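Local coordinates for protein flower-specific defensin (Nicotiana alata, PDB 4AAZ) that defends the plant as an antifungal peptide active against F. oxysporum and B. cinerea, and slows the growth of Helicoverpa caterpillars, at residues 2-7 with 42-47; 11-16 with 37-42. All coordinates share one frame; numbering follows the deposited sequence.

Contact 1. Residues 2-7 with 42-47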
loop_
_atom_site.group_PDB
_atom_site.type_symbol
_atom_site.label_atom_id
_atom_site.label_comp_id
_atom_site.label_asym_id
_atom_site.label_seq_id
_atom_site.Cartn_x
_atom_site.Cartn_y
_atom_site.Cartn_z
ATOM N N GLU A 2 -3.727 0.212 13.362
ATOM C CA GLU A 2 -2.833 0.371 12.224
ATOM C C GLU A 2 -3.167 1.658 11.530
ATOM O O GLU A 2 -4.301 2.166 11.624
ATOM C CB GLU A 2 -2.884 -0.828 11.262
ATOM C CG GLU A 2 -2.570 -2.125 11.977
ATOM C CD GLU A 2 -1.908 -3.167 11.143
ATOM O OE1 GLU A 2 -2.036 -3.113 9.906
ATOM O OE2 GLU A 2 -1.270 -4.056 11.755
ATOM N N CYS A 3 -2.153 2.208 10.887
ATOM C CA CYS A 3 -2.266 3.455 10.158
ATOM C C CYS A 3 -1.968 3.258 8.686
ATOM O O CYS A 3 -1.099 2.466 8.344
ATOM C CB CYS A 3 -1.265 4.472 10.708
ATOM S SG CYS A 3 -1.709 5.236 12.311
ATOM N N LYS A 4 -2.666 4.017 7.842
ATOM C CA LYS A 4 -2.516 3.946 6.391
ATOM C C LYS A 4 -1.652 5.095 5.888
ATOM O O LYS A 4 -1.851 6.266 6.259
ATOM C CB LYS A 4 -3.904 4.037 5.725
ATOM C CG LYS A 4 -4.774 2.845 6.045
ATOM C CD LYS A 4 -6.222 3.004 5.613
ATOM C CE LYS A 4 -7.101 1.801 5.996
ATOM N NZ LYS A 4 -8.524 1.983 5.575
ATOM N N THR A 5 -0.673 4.756 5.067
ATOM C CA THR A 5 0.217 5.723 4.429
ATOM C C THR A 5 0.354 5.306 2.966
ATOM O O THR A 5 0.700 4.155 2.707
ATOM C CB THR A 5 1.601 5.706 5.080
ATOM O OG1 THR A 5 1.474 5.996 6.478
ATOM C CG2 THR A 5 2.507 6.716 4.427
ATOM N N GLU A 6 0.089 6.200 2.014
ATOM C CA GLU A 6 0.261 5.856 0.609
ATOM C C GLU A 6 1.677 5.413 0.333
ATOM O O GLU A 6 2.649 6.034 0.794
ATOM C CB GLU A 6 -0.125 7.016 -0.297
ATOM C CG GLU A 6 -0.151 6.640 -1.765
ATOM C CD GLU A 6 -0.825 7.639 -2.679
ATOM O OE1 GLU A 6 -1.164 8.777 -2.230
ATOM O OE2 GLU A 6 -1.014 7.306 -3.874
ATOM N N SER A 7 1.833 4.337 -0.412
ATOM C CA SER A 7 3.144 3.884 -0.845
ATOM C C SER A 7 3.918 4.937 -1.588
ATOM O O SER A 7 3.397 5.593 -2.494
ATOM C CB SER A 7 2.968 2.669 -1.763
ATOM O OG SER A 7 4.205 2.252 -2.375
ATOM N N LEU A 42 -2.190 1.806 -0.624
ATOM C CA LEU A 42 -2.083 2.264 0.750
ATOM C C LEU A 42 -1.393 1.212 1.576
ATOM O O LEU A 42 -1.856 0.065 1.673
ATOM C CB LEU A 42 -3.459 2.588 1.329
ATOM C CG LEU A 42 -4.258 3.639 0.558
ATOM C CD1 LEU A 42 -5.653 3.829 1.222
ATOM C CD2 LEU A 42 -3.508 4.946 0.493
ATOM N N CYS A 43 -0.275 1.606 2.172
ATOM C CA CYS A 43 0.460 0.737 3.073
ATOM C C CYS A 43 -0.091 0.842 4.486
ATOM O O CYS A 43 -0.580 1.916 4.898
ATOM C CB CYS A 43 1.948 1.105 3.109
ATOM S SG CYS A 43 2.754 1.177 1.490
ATOM N N THR A 44 0.008 -0.240 5.243
ATOM C CA THR A 44 -0.405 -0.228 6.633
ATOM C C THR A 44 0.684 -0.799 7.529
ATOM O O THR A 44 1.437 -1.697 7.119
ATOM C CB THR A 44 -1.710 -1.008 6.861
ATOM O OG1 THR A 44 -1.621 -2.306 6.264
ATOM C CG2 THR A 44 -2.869 -0.277 6.258
ATOM N N LYS A 45 0.779 -0.272 8.747
ATOM C CA LYS A 45 1.621 -0.874 9.780
ATOM C C LYS A 45 1.075 -0.426 11.122
ATOM O O LYS A 45 0.322 0.551 11.173
ATOM C CB LYS A 45 3.095 -0.465 9.611
ATOM C CG LYS A 45 3.408 1.000 9.845
ATOM C CD LYS A 45 4.890 1.269 9.621
ATOM C CE LYS A 45 5.243 2.727 9.777
ATOM N NZ LYS A 45 6.699 2.954 9.504
ATOM N N PRO A 46 1.429 -1.112 12.209
ATOM C CA PRO A 46 0.979 -0.706 13.540
ATOM C C PRO A 46 1.436 0.702 13.861
ATOM O O PRO A 46 2.538 1.114 13.502
ATOM C CB PRO A 46 1.654 -1.722 14.469
ATOM C CG PRO A 46 1.786 -2.964 13.597
ATOM C CD PRO A 46 2.170 -2.387 12.243
ATOM N N CYS A 47 0.587 1.437 14.561
ATOM C CA CYS A 47 0.890 2.795 14.972
ATOM C C CYS A 47 0.255 3.120 16.310
ATOM O O CYS A 47 -0.422 2.245 16.875
ATOM C CB CYS A 47 0.401 3.783 13.952
ATOM S SG CYS A 47 -1.393 3.827 13.762
ATOM O OXT CYS A 47 0.444 4.233 16.831
HETATM O O HOH W 1 -0.702 -4.157 7.986
#

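Contact 2. Residues 11-16 with 37-42. With PO4 (phosphate ion), chain F; EDO (1,2-ethanediol), chain D.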
loop_
_atom_site.group_PDB
_atom_site.type_symbol
_atom_site.label_atom_id
_atom_site.label_comp_id
_atom_site.label_asym_id
_atom_site.label_seq_id
_atom_site.Cartn_x
_atom_site.Cartn_y
_atom_site.Cartn_z
ATOM N N PRO A 11 4.343 2.049 -8.411
ATOM C CA PRO A 11 4.043 2.857 -9.604
ATOM C C PRO A 11 2.622 2.689 -10.133
ATOM O O PRO A 11 2.148 1.551 -10.263
ATOM C CB PRO A 11 5.020 2.314 -10.673
ATOM C CG PRO A 11 5.835 1.280 -10.002
ATOM C CD PRO A 11 5.127 0.863 -8.734
ATOM N N GLY A 12 1.943 3.785 -10.434
ATOM C CA GLY A 12 0.684 3.710 -11.136
ATOM C C GLY A 12 -0.537 3.462 -10.262
ATOM O O GLY A 12 -0.472 3.522 -9.046
ATOM N N ILE A 13 -1.663 3.168 -10.896
ATOM C CA ILE A 13 -2.876 2.905 -10.133
ATOM C C ILE A 13 -2.880 1.490 -9.575
ATOM O O ILE A 13 -2.303 0.550 -10.134
ATOM C CB ILE A 13 -4.179 3.170 -10.881
ATOM C CG1 ILE A 13 -4.305 2.271 -12.079
ATOM C CG2 ILE A 13 -4.307 4.646 -11.246
ATOM C CD1 ILE A 13 -5.735 2.294 -12.682
ATOM N N CYS A 14 -3.497 1.366 -8.413
ATOM C CA CYS A 14 -3.541 0.120 -7.668
ATOM C C CYS A 14 -4.801 -0.631 -8.075
ATOM O O CYS A 14 -5.924 -0.183 -7.791
ATOM C CB CYS A 14 -3.546 0.427 -6.177
ATOM S SG CYS A 14 -3.133 -0.994 -5.141
ATOM N N ILE A 15 -4.617 -1.770 -8.732
ATOM C CA ILE A 15 -5.736 -2.625 -9.138
ATOM C C ILE A 15 -5.658 -3.971 -8.446
ATOM O O ILE A 15 -6.655 -4.438 -7.904
ATOM C CB ILE A 15 -5.795 -2.823 -10.674
ATOM C CG1 ILE A 15 -6.014 -1.468 -11.366
ATOM C CG2 ILE A 15 -6.873 -3.818 -11.064
ATOM C CD1 ILE A 15 -7.331 -0.771 -11.015
ATOM N N THR A 16 -4.493 -4.610 -8.433
ATOM C CA THR A 16 -4.345 -5.879 -7.726
ATOM C C THR A 16 -3.366 -5.743 -6.569
ATOM O O THR A 16 -2.410 -4.957 -6.604
ATOM C CB THR A 16 -3.895 -7.028 -8.638
ATOM O OG1 THR A 16 -2.558 -6.784 -9.086
ATOM C CG2 THR A 16 -4.838 -7.201 -9.794
ATOM N N ILE A 37 -11.476 4.229 -4.835
ATOM C CA ILE A 37 -11.907 5.339 -5.656
ATOM C C ILE A 37 -10.738 6.027 -6.351
ATOM O O ILE A 37 -10.676 6.031 -7.574
ATOM C CB ILE A 37 -12.794 6.330 -4.847
ATOM C CG1 ILE A 37 -14.024 5.587 -4.301
ATOM C CG2 ILE A 37 -13.170 7.525 -5.694
ATOM C CD1 ILE A 37 -14.859 4.899 -5.393
ATOM N N LEU A 38 -9.779 6.556 -5.591
ATOM C CA LEU A 38 -8.581 7.108 -6.193
ATOM C C LEU A 38 -7.610 5.987 -6.613
ATOM O O LEU A 38 -6.648 6.231 -7.340
ATOM C CB LEU A 38 -7.885 8.110 -5.262
ATOM C CG LEU A 38 -8.620 9.449 -5.090
ATOM C CD1 LEU A 38 -8.092 10.217 -3.861
ATOM C CD2 LEU A 38 -8.526 10.311 -6.352
ATOM N N ARG A 39 -7.862 4.754 -6.166
ATOM C CA ARG A 39 -7.097 3.565 -6.603
ATOM C C ARG A 39 -5.608 3.762 -6.308
ATOM O O ARG A 39 -4.742 3.622 -7.164
ATOM C CB ARG A 39 -7.401 3.212 -8.054
ATOM C CG ARG A 39 -8.907 3.056 -8.233
ATOM C CD ARG A 39 -9.278 2.219 -9.404
ATOM N NE ARG A 39 -9.099 2.967 -10.631
ATOM C CZ ARG A 39 -9.418 2.497 -11.832
ATOM N NH1 ARG A 39 -9.947 1.290 -11.938
ATOM N NH2 ARG A 39 -9.211 3.239 -12.911
ATOM N N ARG A 40 -5.350 4.082 -5.054
ATOM C CA ARG A 40 -4.010 4.253 -4.534
ATOM C C ARG A 40 -3.539 2.987 -3.812
ATOM O O ARG A 40 -4.347 2.243 -3.247
ATOM C CB ARG A 40 -4.008 5.424 -3.556
ATOM C CG ARG A 40 -4.514 6.722 -4.192
ATOM C CD ARG A 40 -4.370 7.908 -3.278
ATOM N NE ARG A 40 -5.292 7.829 -2.161
ATOM C CZ ARG A 40 -5.060 8.330 -0.964
ATOM N NH1 ARG A 40 -3.898 8.908 -0.676
ATOM N NH2 ARG A 40 -6.007 8.275 -0.045
ATOM N N CYS A 41 -2.225 2.752 -3.818
ATOM C CA CYS A 41 -1.645 1.716 -2.977
ATOM C C CYS A 41 -1.411 2.285 -1.591
ATOM O O CYS A 41 -0.560 3.189 -1.427
ATOM C CB CYS A 41 -0.349 1.249 -3.607
ATOM S SG CYS A 41 0.584 0.069 -2.608
ATOM N N LEU A 42 -2.190 1.806 -0.624
ATOM C CA LEU A 42 -2.083 2.264 0.750
ATOM C C LEU A 42 -1.393 1.212 1.576
ATOM O O LEU A 42 -1.856 0.065 1.673
ATOM C CB LEU A 42 -3.459 2.588 1.329
ATOM C CG LEU A 42 -4.258 3.639 0.558
ATOM C CD1 LEU A 42 -5.653 3.829 1.222
ATOM C CD2 LEU A 42 -3.508 4.946 0.493
HETATM P P PO4 F . -9.123 6.926 -1.652
HETATM O O1 PO4 F . -7.781 6.563 -2.190
HETATM O O2 PO4 F . -9.661 5.871 -0.711
HETATM O O3 PO4 F . -8.903 8.142 -0.791
HETATM O O4 PO4 F . -10.058 7.147 -2.758
HETATM C C1 EDO D . -8.626 6.939 -10.096
HETATM O O1 EDO D . -8.345 5.793 -10.901
HETATM C C2 EDO D . -7.347 7.750 -10.001
HETATM O O2 EDO D . -6.887 7.985 -11.346
#

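Contact 1. Residues 2-7 with 42-47
Cys3 and Lys45 meet as a hydrogen-bonded pair where the first and last strands of the defensin run antiparallel. Cys3 N gives a nearly straight bond to Lys45 O (3.0 Å, 169° at the hydrogen), while the return bond from Lys45 N to Cys3 O is weak at 3.3 Å. The second such pair is tighter: Thr5 N reaches Cys43 O at 2.8 Å, and Cys43 N reaches Thr5 O at 2.8 Å from a position well above that carbonyl's plane. Three carbonyls each take a further CA-H...O contact: Lys45 O from Glu2 CA, Cys3 O from Thr44 CA and Cys43 O from Lys4 CA. Cys3 SG is bonded to Cys47 SG, and this disulfide locks the two chain ends together. On the face that carries Thr44, one water joins the acid to the hydroxyl, donating to Glu2 OE1 at 2.6 Å and bonded to Thr44 OG1 at 2.7 Å. Lys4 CG lies alongside Thr44 CG2, 3.7 Å away. Strand 41-46 is the middle of the three-stranded sheet, with 31-34 on its other edge, and Cys43 pins it to helix 17-26 through Cys24, a strand-to-helix disulfide of the cysteine-stabilised alpha-beta fold.

Contact 2. Residues 11-16 with 37-42
Arg39 CG is anti to its own carbonyl carbon (chi1 -54°) and the chain bends at chi3 (-76°), which places NE; Ile13 CG1 stands between its backbone N and carbonyl carbon. The two side chains run side by side, pointing the same way. This is the loop end of the cysteine-stabilised alpha-beta fold of plant defensins, where the segment leading into helix 17-26 meets the turn before strand 41-46. Ile13 CD1 sits over one face of the Arg39 guanidinium, offset toward the rim, with NH2 of Arg39 3.6 Å away. Ile15 CD1 approaches the same group obliquely and touches Arg39 NH1 at 3.5 Å. Arg39 NE bonds to O1 of a 1,2-ethanediol, probably from the crystallisation liquor, in the guanidinium plane. The backbones are joined by a straight bond, Cys14 N to Arg39 O at 2.9 Å, with the donor 44° above the carbonyl plane. Next to this bond, Cys14 CB packs on Arg40 C, and the sulfurs of Cys14 and Cys41 go on to Cys34 and Cys20. Arg40 turns away to a phosphate, also probably from the liquor: Arg40 NE donates a hydrogen bond to phosphate O1 at 2.8 Å, and Arg40 NH2 one to phosphate O3 at 3.0 Å.

How the contacts relate
From the N terminus the chain first lays down strand 2-6, leaves the strand at Ser7 and enters the loop that holds 11-16. Helix 17-26 and strand 31-34 follow before the chain returns through 37-42, where contact 2 closes a loop around them. Strand 41-46 then runs back beside the first strand, and contact 1 closes the outer loop, so contact 2 is the inner of the two, overlapping contact 1 only at Leu42. They sit about 14 Å apart, centre to centre, on opposite sides of the chain's centre. Contact 1 ties the first strand in chain order to the last, the middle strand of the sheet; contact 2 ties the loop before the helix to the turn between the later strands. The Glu6-Arg40 salt bridge links them directly.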